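PvdO (Pseudomonas aeruginosa, PDB 5HHA) is a periplasmic, calcium-binding member of the formylglycine-generating enzyme family that takes part in maturation of the pyoverdine chromophore, perhaps as an oxidase. Local coordinates at residues V43-G48 with N206-Y211; A78-Q83 with F280-E285; K177-A182 with E256-S261. All blocks are in the same frame, centred on the assembly; numbering follows the deposited sequence.

Contact 1 of 3, residues V43-G48 with N206-Y211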
ATOM      1  N   VAL A  43       7.218  10.784   2.510  1.00 11.06           N
ATOM      2  CA  VAL A  43       8.089  10.689   3.673  1.00 11.51           C
ATOM      3  C   VAL A  43       9.342   9.916   3.272  1.00 11.96           C
ATOM      4  O   VAL A  43       9.288   8.915   2.555  1.00 10.58           O
ATOM      5  CB  VAL A  43       7.362  10.045   4.897  1.00 10.04           C
ATOM      6  CG1 VAL A  43       6.892   8.603   4.607  1.00 10.92           C
ATOM      7  CG2 VAL A  43       8.237  10.094   6.143  1.00 12.39           C
ATOM      8  N   VAL A  44      10.490  10.418   3.718  1.00 11.43           N
ATOM      9  CA  VAL A  44      11.757   9.769   3.434  1.00 12.17           C
ATOM     10  C   VAL A  44      11.960   8.566   4.344  1.00 10.21           C
ATOM     11  O   VAL A  44      11.899   8.688   5.561  1.00 11.85           O
ATOM     12  CB  VAL A  44      12.944  10.758   3.615  1.00 13.00           C
ATOM     13  CG1 VAL A  44      14.282  10.063   3.367  1.00 14.29           C
ATOM     14  CG2 VAL A  44      12.792  11.969   2.692  1.00 15.92           C
ATOM     15  N   LEU A  45      12.183   7.415   3.726  1.00 11.22           N
ATOM     16  CA  LEU A  45      12.571   6.198   4.439  1.00 13.90           C
ATOM     17  C   LEU A  45      14.086   6.052   4.420  1.00 11.80           C
ATOM     18  O   LEU A  45      14.732   6.337   3.436  1.00 12.50           O
ATOM     19  CB  LEU A  45      11.925   4.953   3.814  1.00 11.61           C
ATOM     20  CG  LEU A  45      10.392   4.960   3.684  1.00 10.82           C
ATOM     21  CD1 LEU A  45       9.908   3.560   3.303  1.00 10.89           C
ATOM     22  CD2 LEU A  45       9.726   5.386   4.960  1.00 11.06           C
ATOM     23  N   PRO A  46      14.659   5.548   5.516  1.00 12.12           N
ATOM     24  CA  PRO A  46      16.109   5.407   5.613  1.00 12.15           C
ATOM     25  C   PRO A  46      16.628   4.263   4.780  1.00 11.99           C
ATOM     26  O   PRO A  46      15.926   3.288   4.490  1.00 12.55           O
ATOM     27  CB  PRO A  46      16.320   5.117   7.098  1.00 13.43           C
ATOM     28  CG  PRO A  46      15.075   4.489   7.539  1.00 14.31           C
ATOM     29  CD  PRO A  46      13.975   5.148   6.751  1.00 12.77           C
ATOM     30  N   ALA A  47      17.869   4.388   4.336  1.00 13.25           N
ATOM     31  CA  ALA A  47      18.614   3.248   3.850  1.00 13.20           C
ATOM     32  C   ALA A  47      18.787   2.257   4.990  1.00 13.11           C
ATOM     33  O   ALA A  47      18.710   2.627   6.150  1.00 15.80           O
ATOM     34  CB  ALA A  47      19.968   3.690   3.329  1.00 14.76           C
ATOM     35  N   GLY A  48      19.022   0.994   4.659  1.00 12.43           N
ATOM     36  CA  GLY A  48      19.214  -0.045   5.655  1.00 13.74           C
ATOM     37  C   GLY A  48      18.720  -1.372   5.146  1.00 11.84           C
ATOM     38  O   GLY A  48      18.220  -1.465   4.032  1.00 12.87           O
ATOM     39  N   ASN A 206       3.366   4.755  12.088  1.00 10.31           N
ATOM     40  CA  ASN A 206       4.436   3.937  12.626  1.00 10.48           C
ATOM     41  C   ASN A 206       5.714   4.766  12.779  1.00 10.16           C
ATOM     42  O   ASN A 206       5.706   5.987  12.570  1.00 11.68           O
ATOM     43  CB  ASN A 206       4.633   2.665  11.792  1.00 10.40           C
ATOM     44  CG  ASN A 206       5.181   2.932  10.402  1.00  9.75           C
ATOM     45  OD1 ASN A 206       5.732   3.991  10.097  1.00  9.45           O
ATOM     46  ND2 ASN A 206       5.058   1.922   9.542  1.00  9.48           N
ATOM     47  N   ALA A 207       6.807   4.114  13.159  1.00  9.81           N
ATOM     48  CA  ALA A 207       8.049   4.817  13.519  1.00 10.70           C
ATOM     49  C   ALA A 207       8.727   5.467  12.334  1.00 11.48           C
ATOM     50  O   ALA A 207       9.634   6.286  12.508  1.00 14.26           O
ATOM     51  CB  ALA A 207       9.032   3.859  14.229  1.00 13.11           C
ATOM     52  N   PHE A 208       8.333   5.091  11.126  1.00 10.80           N
ATOM     53  CA  PHE A 208       8.862   5.708   9.908  1.00  9.74           C
ATOM     54  C   PHE A 208       8.004   6.905   9.499  1.00 10.33           C
ATOM     55  O   PHE A 208       8.301   7.551   8.500  1.00 11.99           O
ATOM     56  CB  PHE A 208       8.906   4.719   8.747  1.00  9.55           C
ATOM     57  CG  PHE A 208      10.104   3.787   8.725  1.00 10.47           C
ATOM     58  CD1 PHE A 208      11.140   3.829   9.659  1.00 12.21           C
ATOM     59  CD2 PHE A 208      10.188   2.875   7.695  1.00 10.82           C
ATOM     60  CE1 PHE A 208      12.219   2.938   9.536  1.00 12.78           C
ATOM     61  CE2 PHE A 208      11.238   1.997   7.584  1.00 11.89           C
ATOM     62  CZ  PHE A 208      12.255   2.028   8.496  1.00 13.39           C
ATOM     63  N   GLY A 209       6.954   7.209  10.238  1.00 10.22           N
ATOM     64  CA  GLY A 209       6.077   8.288   9.834  1.00 10.38           C
ATOM     65  C   GLY A 209       5.060   7.893   8.774  1.00 10.13           C
ATOM     66  O   GLY A 209       4.475   8.750   8.107  1.00 11.14           O
ATOM     67  N   VAL A 210       4.802   6.595   8.634  1.00 10.11           N
ATOM     68  CA  VAL A 210       3.895   6.102   7.593  1.00  8.61           C
ATOM     69  C   VAL A 210       2.562   5.714   8.227  1.00  9.23           C
ATOM     70  O   VAL A 210       2.527   5.138   9.317  1.00  9.40           O
ATOM     71  CB  VAL A 210       4.508   4.887   6.903  1.00  9.25           C
ATOM     72  CG1 VAL A 210       3.620   4.440   5.753  1.00 10.05           C
ATOM     73  CG2 VAL A 210       5.879   5.215   6.366  1.00 11.32           C
ATOM     74  N   TYR A 211       1.451   5.995   7.537  1.00  8.77           N
ATOM     75  CA  TYR A 211       0.095   5.735   8.029  1.00  9.36           C
ATOM     76  C   TYR A 211      -0.609   4.674   7.183  1.00  8.08           C
ATOM     77  O   TYR A 211      -0.342   4.533   5.982  1.00  8.85           O
ATOM     78  CB  TYR A 211      -0.758   6.998   7.930  1.00  8.89           C
ATOM     79  CG  TYR A 211      -0.315   8.132   8.825  1.00  9.03           C
ATOM     80  CD1 TYR A 211       0.701   9.005   8.441  1.00 10.57           C
ATOM     81  CD2 TYR A 211      -0.960   8.354  10.030  1.00  9.94           C
ATOM     82  CE1 TYR A 211       1.086  10.044   9.251  1.00 12.28           C
ATOM     83  CE2 TYR A 211      -0.592   9.424  10.844  1.00 11.52           C
ATOM     84  CZ  TYR A 211       0.424  10.241  10.430  1.00 11.75           C
ATOM     85  OH  TYR A 211       0.815  11.306  11.253  1.00 17.44           O
TER
HETATM   86  O   HOH W   1      10.961   7.363   7.809  1.00 12.74           O
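L45, at the end of the first part of strand 42-52, faces F208 in the type I turn N206-G209 with their CA atoms 6.6 Å apart, while V43 lies level with G209. The backbones are joined through a water, which donates to the carbonyl oxygens of both V44 and F208, at 2.8 Å from each O atom. Beside this bridge the side chains close up. P46 sets CD over one face of the F208 ring, 4.0 Å from the ring centroid and only 15° off the normal, displaced toward CE1 and CZ, which makes a CH-pi contact. The side chains of L45 and F208 cross at about a right angle, with L45 CD2 3.7 Å from F208 CD2. That methyl also reaches V210 CG2, which in turn packs 3.9 Å from V43 CG1. The other branch of V43 stands anti to its own N and rests CG2 3.5 Å from F208 O. G209, at a positive phi of 81°, closes the turn and brings its backbone close to V43. N206 OD1 holds the turn together, accepting F208 N in an Asx turn and V210 N from the opposite face of its amide plane. Y159 meets the F208 ring edge-to-face and uses its hydroxyl to bond P46 O. The whole is an Asx-stabilised beta turn packed against strand 42-52 where it is interrupted, with a proline-phenylalanine CH-pi contact on one side and valine and leucine methyls beside it.

Contact 2 of 3, residues A78-Q83 with F280-E285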
ATOM      1  N   ALA A  78      11.731   7.847  -0.943  1.00 11.10           N
ATOM      2  CA  ALA A  78      10.482   8.326  -0.359  1.00 11.04           C
ATOM      3  C   ALA A  78       9.304   7.462  -0.800  1.00  7.83           C
ATOM      4  O   ALA A  78       9.278   6.958  -1.918  1.00  9.15           O
ATOM      5  CB  ALA A  78      10.255   9.773  -0.763  1.00 12.60           C
ATOM      6  N   ILE A  79       8.323   7.354   0.084  1.00  9.53           N
ATOM      7  CA  ILE A  79       7.020   6.784  -0.274  1.00  8.77           C
ATOM      8  C   ILE A  79       5.950   7.730   0.190  1.00  9.21           C
ATOM      9  O   ILE A  79       6.179   8.552   1.060  1.00  9.48           O
ATOM     10  CB  ILE A  79       6.797   5.350   0.313  1.00  9.76           C
ATOM     11  CG1 ILE A  79       6.664   5.393   1.832  1.00 10.13           C
ATOM     12  CG2 ILE A  79       7.865   4.386  -0.134  1.00  8.95           C
ATOM     13  CD1 ILE A  79       6.118   4.065   2.401  1.00  9.29           C
ATOM     14  N   SER A  80       4.761   7.599  -0.370  1.00  8.13           N
ATOM     15  CA  SER A  80       3.654   8.409   0.112  1.00  9.22           C
ATOM     16  C   SER A  80       3.283   7.942   1.521  1.00  8.68           C
ATOM     17  O   SER A  80       3.128   6.735   1.776  1.00  8.88           O
ATOM     18  CB  SER A  80       2.505   8.396  -0.883  1.00  8.49           C
ATOM     19  OG  SER A  80       2.022   7.099  -1.169  1.00  9.36           O
ATOM     20  N   ARG A  81       3.237   8.882   2.460  1.00  8.90           N
ATOM     21  CA  ARG A  81       2.984   8.489   3.842  1.00  9.83           C
ATOM     22  C   ARG A  81       1.575   7.956   4.034  1.00 10.20           C
ATOM     23  O   ARG A  81       1.297   7.204   4.991  1.00  9.03           O
ATOM     24  CB  ARG A  81       3.315   9.614   4.835  1.00  9.79           C
ATOM     25  CG  ARG A  81       2.472  10.862   4.771  1.00 11.37           C
ATOM     26  CD  ARG A  81       2.877  11.744   5.938  1.00 13.27           C
ATOM     27  NE  ARG A  81       2.122  12.985   6.032  1.00 13.68           N
ATOM     28  CZ  ARG A  81       2.166  13.781   7.096  1.00 14.25           C
ATOM     29  NH1 ARG A  81       2.952  13.473   8.125  1.00 16.75           N
ATOM     30  NH2 ARG A  81       1.439  14.897   7.121  1.00 17.76           N
ATOM     31  N   TYR A  82       0.687   8.374   3.140  1.00  9.29           N
ATOM     32  CA  TYR A  82      -0.665   7.844   3.039  1.00  8.87           C
ATOM     33  C   TYR A  82      -0.812   7.096   1.719  1.00  8.66           C
ATOM     34  O   TYR A  82      -0.018   7.290   0.791  1.00  9.18           O
ATOM     35  CB  TYR A  82      -1.685   8.980   3.013  1.00  9.59           C
ATOM     36  CG  TYR A  82      -1.568   9.962   4.147  1.00  9.72           C
ATOM     37  CD1 TYR A  82      -1.729   9.547   5.453  1.00 10.38           C
ATOM     38  CD2 TYR A  82      -1.317  11.318   3.921  1.00 12.64           C
ATOM     39  CE1 TYR A  82      -1.657  10.438   6.502  1.00 12.88           C
ATOM     40  CE2 TYR A  82      -1.240  12.217   4.974  1.00 14.22           C
ATOM     41  CZ  TYR A  82      -1.391  11.750   6.249  1.00 12.29           C
ATOM     42  OH  TYR A  82      -1.316  12.644   7.295  1.00 16.32           O
ATOM     43  N   GLN A  83      -1.827   6.258   1.622  1.00  8.48           N
ATOM     44  CA  GLN A  83      -2.343   5.861   0.341  1.00  8.33           C
ATOM     45  C   GLN A  83      -2.711   7.128  -0.450  1.00  8.52           C
ATOM     46  O   GLN A  83      -3.125   8.146   0.129  1.00  8.91           O
ATOM     47  CB  GLN A  83      -3.554   4.956   0.553  1.00  8.10           C
ATOM     48  CG  GLN A  83      -3.165   3.563   1.076  1.00  9.80           C
ATOM     49  CD  GLN A  83      -3.893   3.100   2.333  1.00  7.36           C
ATOM     50  OE1 GLN A  83      -4.790   3.755   2.868  1.00  8.86           O
ATOM     51  NE2 GLN A  83      -3.500   1.906   2.797  1.00  8.37           N
ATOM     52  N   PHE A 280      -3.352   2.457  -3.653  1.00  7.05           N
ATOM     53  CA  PHE A 280      -1.927   2.429  -3.982  1.00  6.69           C
ATOM     54  C   PHE A 280      -1.182   3.528  -3.299  1.00  7.39           C
ATOM     55  O   PHE A 280      -1.764   4.550  -2.932  1.00  8.12           O
ATOM     56  CB  PHE A 280      -1.686   2.526  -5.488  1.00  8.74           C
ATOM     57  CG  PHE A 280      -2.131   3.839  -6.104  1.00  9.11           C
ATOM     58  CD1 PHE A 280      -3.471   4.081  -6.399  1.00 10.13           C
ATOM     59  CD2 PHE A 280      -1.201   4.816  -6.446  1.00 10.34           C
ATOM     60  CE1 PHE A 280      -3.863   5.255  -7.003  1.00 10.44           C
ATOM     61  CE2 PHE A 280      -1.593   6.002  -7.044  1.00 10.55           C
ATOM     62  CZ  PHE A 280      -2.920   6.213  -7.335  1.00 11.79           C
ATOM     63  N   ARG A 281       0.113   3.307  -3.113  1.00  8.15           N
ATOM     64  CA  ARG A 281       1.056   4.366  -2.788  1.00  8.48           C
ATOM     65  C   ARG A 281       1.942   4.595  -4.019  1.00  8.15           C
ATOM     66  O   ARG A 281       1.970   3.797  -4.950  1.00  8.73           O
ATOM     67  CB  ARG A 281       1.921   3.976  -1.589  1.00  7.89           C
ATOM     68  CG  ARG A 281       1.153   3.819  -0.322  1.00  8.53           C
ATOM     69  CD  ARG A 281       2.041   3.395   0.843  1.00  8.63           C
ATOM     70  NE  ARG A 281       1.191   2.892   1.889  1.00  8.59           N
ATOM     71  CZ  ARG A 281       0.748   3.587   2.934  1.00  7.72           C
ATOM     72  NH1 ARG A 281       1.207   4.801   3.218  1.00  8.79           N
ATOM     73  NH2 ARG A 281      -0.151   3.037   3.735  1.00  7.28           N
ATOM     74  N   VAL A 282       2.687   5.705  -3.982  1.00  8.39           N
ATOM     75  CA  VAL A 282       3.759   5.927  -4.921  1.00  8.89           C
ATOM     76  C   VAL A 282       5.056   6.121  -4.159  1.00  8.84           C
ATOM     77  O   VAL A 282       5.086   6.514  -2.989  1.00  9.14           O
ATOM     78  CB  VAL A 282       3.498   7.151  -5.854  1.00  9.99           C
ATOM     79  CG1 VAL A 282       2.331   6.895  -6.793  1.00 11.71           C
ATOM     80  CG2 VAL A 282       3.269   8.445  -5.071  1.00 10.83           C
ATOM     81  N   ALA A 283       6.138   5.872  -4.886  1.00  8.99           N
ATOM     82  CA  ALA A 283       7.491   6.074  -4.376  1.00  9.75           C
ATOM     83  C   ALA A 283       8.197   7.102  -5.244  1.00 10.86           C
ATOM     84  O   ALA A 283       7.836   7.279  -6.406  1.00 11.45           O
ATOM     85  CB  ALA A 283       8.267   4.764  -4.378  1.00  9.97           C
ATOM     86  N   ARG A 284       9.240   7.704  -4.683  1.00 12.68           N
ATOM     87  CA  ARG A 284       9.982   8.757  -5.366  1.00 15.19           C
ATOM     88  C   ARG A 284      11.458   8.603  -5.043  1.00 14.44           C
ATOM     89  O   ARG A 284      11.830   8.509  -3.874  1.00 13.33           O
ATOM     90  CB  ARG A 284       9.438  10.121  -4.926  1.00 17.32           C
ATOM     91  CG  ARG A 284      10.447  11.253  -4.782  1.00 30.52           C
ATOM     92  CD  ARG A 284      10.251  12.302  -5.833  1.00 27.92           C
ATOM     93  NE  ARG A 284      10.317  13.693  -5.348  1.00 23.29           N
ATOM     94  CZ  ARG A 284      11.433  14.321  -4.972  1.00 20.40           C
ATOM     95  NH1 ARG A 284      12.588  13.687  -4.941  1.00 22.35           N
ATOM     96  NH2 ARG A 284      11.370  15.580  -4.601  1.00 22.40           N
ATOM     97  N   GLU A 285      12.302   8.595  -6.065  1.00 18.44           N
ATOM     98  CA  GLU A 285      13.741   8.554  -5.827  1.00 15.32           C
ATOM     99  C   GLU A 285      14.176   9.919  -5.316  1.00 16.94           C
ATOM    100  O   GLU A 285      13.592  10.943  -5.656  1.00 17.15           O
ATOM    101  CB  GLU A 285      14.485   8.142  -7.097  1.00 26.77           C
ATOM    102  CG  GLU A 285      14.745   6.625  -7.151  1.00 38.53           C
ATOM    103  CD  GLU A 285      14.355   5.976  -8.471  1.00 36.97           C
ATOM    104  OE1 GLU A 285      14.865   6.396  -9.526  1.00 33.80           O
ATOM    105  OE2 GLU A 285      13.553   5.021  -8.457  1.00 39.08           O
TER
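R281 and S80 come together through two torsions. R281 sets CG beside its own N (chi1 -65°) and runs extended from CG to NE, carrying the guanidinium along the end of the opposite strand; S80 turns OG back between its N and carbonyl carbon (chi1 58°), within reach of V282 N. R281 NH1 then donates to S80 O at 3.1 Å, with that oxygen lying in the guanidinium plane, and makes a weaker, more bent bond to R81 O. The other nitrogens of R281 are used as well: NE forms a salt bridge with E219, which also accepts from Q83 NE2, and NH2 bonds Y211 O. Q83 N lies over one face of the guanidinium, toward the rim, and the bonds to S80, R81, E219 and Y211 grip the buried charged group. S80 OG does double duty, accepting from V282 N at 3.2 Å and donating to Y82 O at 2.8 Å. With S80 O taken by R281, V282 N turns to the hydroxyl instead of a backbone carbonyl, while S80 N bonds V282 O at 2.9 Å. Farther along, regular pairing resumes. A78 and R284 form a hydrogen-bonded pair, with A78 N 3.0 Å from R284 O and R284 N 2.9 Å from A78 O. I79 and A283, the adjoining non-hydrogen-bonded pair, touch lightly through CG2 and CB. R284 turns its guanidinium to D35, in a salt bridge. This is antiparallel strand pairing, 156° between the directions of 78-80 and 283-285, inside the mixed sheet of the formylglycine-generating-enzyme-like fold, locked at one end by a buried arginine.

Contact 3 of 3, residues K177-A182 with E256-S261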
ATOM      1  N   LYS A 177      -9.013  -6.813  24.523  1.00 13.88           N
ATOM      2  CA  LYS A 177      -9.403  -7.901  23.618  1.00 13.08           C
ATOM      3  C   LYS A 177      -8.156  -8.676  23.261  1.00 12.82           C
ATOM      4  O   LYS A 177      -7.030  -8.213  23.443  1.00 13.27           O
ATOM      5  CB  LYS A 177     -10.074  -7.364  22.356  1.00 13.99           C
ATOM      6  CG  LYS A 177     -11.447  -6.716  22.565  1.00 13.73           C
ATOM      7  CD  LYS A 177     -11.978  -6.093  21.284  1.00 16.83           C
ATOM      8  CE  LYS A 177     -13.292  -5.373  21.518  1.00 24.18           C
ATOM      9  NZ  LYS A 177     -14.366  -6.310  21.928  1.00 33.46           N
ATOM     10  N   GLU A 178      -8.346  -9.869  22.716  1.00 13.46           N
ATOM     11  CA  GLU A 178      -7.225 -10.726  22.408  1.00 12.77           C
ATOM     12  C   GLU A 178      -6.429 -10.250  21.184  1.00 10.27           C
ATOM     13  O   GLU A 178      -5.208 -10.261  21.207  1.00 11.57           O
ATOM     14  CB  GLU A 178      -7.714 -12.162  22.216  1.00 14.41           C
ATOM     15  CG  GLU A 178      -6.623 -13.141  22.063  1.00 12.96           C
ATOM     16  CD  GLU A 178      -7.091 -14.610  21.975  1.00 13.48           C
ATOM     17  OE1 GLU A 178      -8.327 -14.858  21.971  1.00 13.62           O
ATOM     18  OE2 GLU A 178      -6.194 -15.499  21.905  1.00 13.08           O
ATOM     19  N   TYR A 179      -7.115  -9.883  20.104  1.00 10.35           N
ATOM     20  CA  TYR A 179      -6.443  -9.591  18.828  1.00  9.56           C
ATOM     21  C   TYR A 179      -7.260  -8.546  18.083  1.00  9.85           C
ATOM     22  O   TYR A 179      -7.976  -8.835  17.149  1.00 10.74           O
ATOM     23  CB  TYR A 179      -6.259 -10.902  18.024  1.00  9.98           C
ATOM     24  CG  TYR A 179      -5.298 -10.908  16.849  1.00  8.31           C
ATOM     25  CD1 TYR A 179      -5.505 -10.130  15.708  1.00 10.15           C
ATOM     26  CD2 TYR A 179      -4.199 -11.732  16.874  1.00  9.34           C
ATOM     27  CE1 TYR A 179      -4.618 -10.168  14.653  1.00  9.09           C
ATOM     28  CE2 TYR A 179      -3.326 -11.790  15.822  1.00  8.27           C
ATOM     29  CZ  TYR A 179      -3.546 -11.007  14.704  1.00  7.80           C
ATOM     30  OH  TYR A 179      -2.683 -11.041  13.651  1.00 10.19           O
ATOM     31  N   SER A 180      -7.217  -7.315  18.588  1.00 10.94           N
ATOM     32  CA  SER A 180      -7.913  -6.182  18.002  1.00 10.23           C
ATOM     33  C   SER A 180      -6.894  -5.105  17.744  1.00 11.41           C
ATOM     34  O   SER A 180      -6.018  -4.843  18.580  1.00 10.98           O
ATOM     35  CB  SER A 180      -8.991  -5.694  18.955  1.00 11.99           C
ATOM     36  OG  SER A 180      -9.658  -4.561  18.437  1.00 12.07           O
ATOM     37  N   ILE A 181      -6.991  -4.489  16.570  1.00  9.84           N
ATOM     38  CA  ILE A 181      -6.069  -3.425  16.185  1.00 10.44           C
ATOM     39  C   ILE A 181      -6.852  -2.167  15.806  1.00 10.07           C
ATOM     40  O   ILE A 181      -6.354  -1.333  15.048  1.00 10.35           O
ATOM     41  CB  ILE A 181      -5.140  -3.874  15.040  1.00  9.96           C
ATOM     42  CG1 ILE A 181      -5.903  -4.236  13.757  1.00  9.20           C
ATOM     43  CG2 ILE A 181      -4.295  -5.049  15.491  1.00 10.34           C
ATOM     44  CD1 ILE A 181      -4.993  -4.587  12.585  1.00 10.29           C
ATOM     45  N   ALA A 182      -8.068  -2.062  16.321  1.00 10.33           N
ATOM     46  CA  ALA A 182      -8.960  -0.953  15.986  1.00 11.49           C
ATOM     47  C   ALA A 182      -8.466   0.427  16.410  1.00 11.68           C
ATOM     48  O   ALA A 182      -8.972   1.430  15.886  1.00 13.28           O
ATOM     49  CB  ALA A 182     -10.304  -1.207  16.577  1.00 14.63           C
ATOM     50  N   GLU A 256     -11.883  -6.754   5.547  1.00  7.85           N
ATOM     51  CA  GLU A 256     -11.172  -7.972   5.892  1.00  6.95           C
ATOM     52  C   GLU A 256     -10.805  -8.018   7.359  1.00  7.80           C
ATOM     53  O   GLU A 256     -10.639  -6.995   8.018  1.00  8.39           O
ATOM     54  CB  GLU A 256      -9.879  -8.021   5.081  1.00  8.37           C
ATOM     55  CG  GLU A 256     -10.080  -8.184   3.586  1.00 10.84           C
ATOM     56  CD  GLU A 256     -10.447  -9.570   3.169  1.00 12.37           C
ATOM     57  OE1 GLU A 256      -9.676 -10.527   3.469  1.00 11.60           O
ATOM     58  OE2 GLU A 256     -11.503  -9.672   2.482  1.00 13.65           O
ATOM     59  N   PRO A 257     -10.649  -9.235   7.895  1.00  8.55           N
ATOM     60  CA  PRO A 257     -10.284  -9.370   9.306  1.00  8.23           C
ATOM     61  C   PRO A 257      -8.810  -9.021   9.565  1.00  8.97           C
ATOM     62  O   PRO A 257      -7.988  -9.126   8.637  1.00  7.80           O
ATOM     63  CB  PRO A 257     -10.585 -10.842   9.585  1.00  9.88           C
ATOM     64  CG  PRO A 257     -10.389 -11.522   8.250  1.00  9.29           C
ATOM     65  CD  PRO A 257     -10.886 -10.533   7.230  1.00  9.05           C
ATOM     66  N   PRO A 258      -8.455  -8.635  10.788  1.00  7.73           N
ATOM     67  CA  PRO A 258      -7.101  -8.135  11.076  1.00  8.24           C
ATOM     68  C   PRO A 258      -6.009  -9.203  11.041  1.00  7.77           C
ATOM     69  O   PRO A 258      -4.845  -8.856  10.987  1.00  8.39           O
ATOM     70  CB  PRO A 258      -7.239  -7.535  12.466  1.00  9.14           C
ATOM     71  CG  PRO A 258      -8.409  -8.264  13.085  1.00 10.62           C
ATOM     72  CD  PRO A 258      -9.359  -8.511  11.953  1.00  9.02           C
ATOM     73  N   ILE A 259      -6.367 -10.480  10.991  1.00  7.78           N
ATOM     74  CA  ILE A 259      -5.374 -11.527  10.837  1.00  8.33           C
ATOM     75  C   ILE A 259      -4.614 -11.353   9.516  1.00  8.84           C
ATOM     76  O   ILE A 259      -3.480 -11.812   9.385  1.00  9.89           O
ATOM     77  CB  ILE A 259      -6.062 -12.938  10.923  1.00  9.25           C
ATOM     78  CG1 ILE A 259      -5.069 -14.059  11.183  1.00 10.26           C
ATOM     79  CG2 ILE A 259      -6.911 -13.196   9.728  1.00 10.08           C
ATOM     80  CD1 ILE A 259      -4.421 -14.026  12.534  1.00 11.04           C
ATOM     81  N   PHE A 260      -5.213 -10.652   8.547  1.00  7.66           N
ATOM     82  CA  PHE A 260      -4.532 -10.378   7.280  1.00  7.60           C
ATOM     83  C   PHE A 260      -3.868  -9.006   7.239  1.00  8.70           C
ATOM     84  O   PHE A 260      -3.297  -8.643   6.210  1.00  8.67           O
ATOM     85  CB  PHE A 260      -5.501 -10.549   6.113  1.00  7.78           C
ATOM     86  CG  PHE A 260      -6.136 -11.901   6.059  1.00  8.81           C
ATOM     87  CD1 PHE A 260      -5.368 -13.043   6.088  1.00 10.44           C
ATOM     88  CD2 PHE A 260      -7.505 -12.048   5.974  1.00  9.36           C
ATOM     89  CE1 PHE A 260      -5.951 -14.299   6.056  1.00 11.97           C
ATOM     90  CE2 PHE A 260      -8.085 -13.297   5.931  1.00 10.31           C
ATOM     91  CZ  PHE A 260      -7.304 -14.427   5.962  1.00 11.17           C
ATOM     92  N   SER A 261      -3.866  -8.283   8.360  1.00  7.27           N
ATOM     93  CA  SER A 261      -3.237  -6.978   8.444  1.00  8.18           C
ATOM     94  C   SER A 261      -1.773  -7.038   8.842  1.00  7.58           C
ATOM     95  O   SER A 261      -1.083  -6.007   8.834  1.00  8.41           O
ATOM     96  CB  SER A 261      -3.969  -6.109   9.465  1.00  8.36           C
ATOM     97  OG  SER A 261      -5.221  -5.669   8.958  1.00  8.49           O
TER
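Beside the calcium site, Y179 and I181 of one long loop pack on the short 3-10 turn that starts at P258 in another. The ion is bound by N186, T187, G189, D192 and Y194, which follow closely after segment 177-182, and it lies about 9 Å from the side chain of P258. I181 is the buried member of the pair. Its CG1 occupies the position between backbone N and carbonyl carbon (chi1 62°), and the extended chain beyond it sends CD1 into the angle between P258 and S261, 3.7 Å from P258 CB and 3.6 Å from S261 CB. Y179 reaches out alongside, its CG anti to the backbone N (chi1 -165°). The ring turns its edge to the backbone of the turn, and P258 O lies near the ring plane 3.9 Å from CE1. At its far end the Y179 hydroxyl meets I259, with OH 3.6 Å from I259 CD1; the two side chains cross at about a right angle. All these touches are van der Waals contacts. Polar bonds belong instead to the turn itself, where S261 N donates to P258 O at 2.9 Å, and to its surroundings: S261 OG bonds H214 O and N252 ND2, and P257 O also takes N252 ND2. The two bonds to OG fix the hydroxyl while CB stays against I181. The S261 side chain comes within about 3 Å of that of T187, so the turn packs directly on a residue of the calcium site. Segment 177-182 lies in the loop region between helix 154-162 and strand 218-221, whereas segment 256-261 belongs to the connection between the antiparallel partners 247-251 and 266-269; the contact therefore joins two loop regions beyond the regular strands.

Overall arrangement
Contacts 1 and 2 are neighbours, their centres 11 Å apart, and they share the sheet in which strand 77-80 lies between strands 42-52 and 278-285. Residues 206-211 of contact 1 also touch contact 2, since Y211 bonds the backbone of R81 as well as R281. Contact 3 stands apart at the calcium-binding loops, its centre 23 Å from that of contact 1 and 25 Å from that of contact 2. The segments run 43-48, 78-83, 177-182, 206-211, 256-261, 280-285, so contact 1 alternates with each of the others, while both segments of contact 3 fall between those of contact 2. One domain is thus closed by sheet pairing and by long loops folded back upon it.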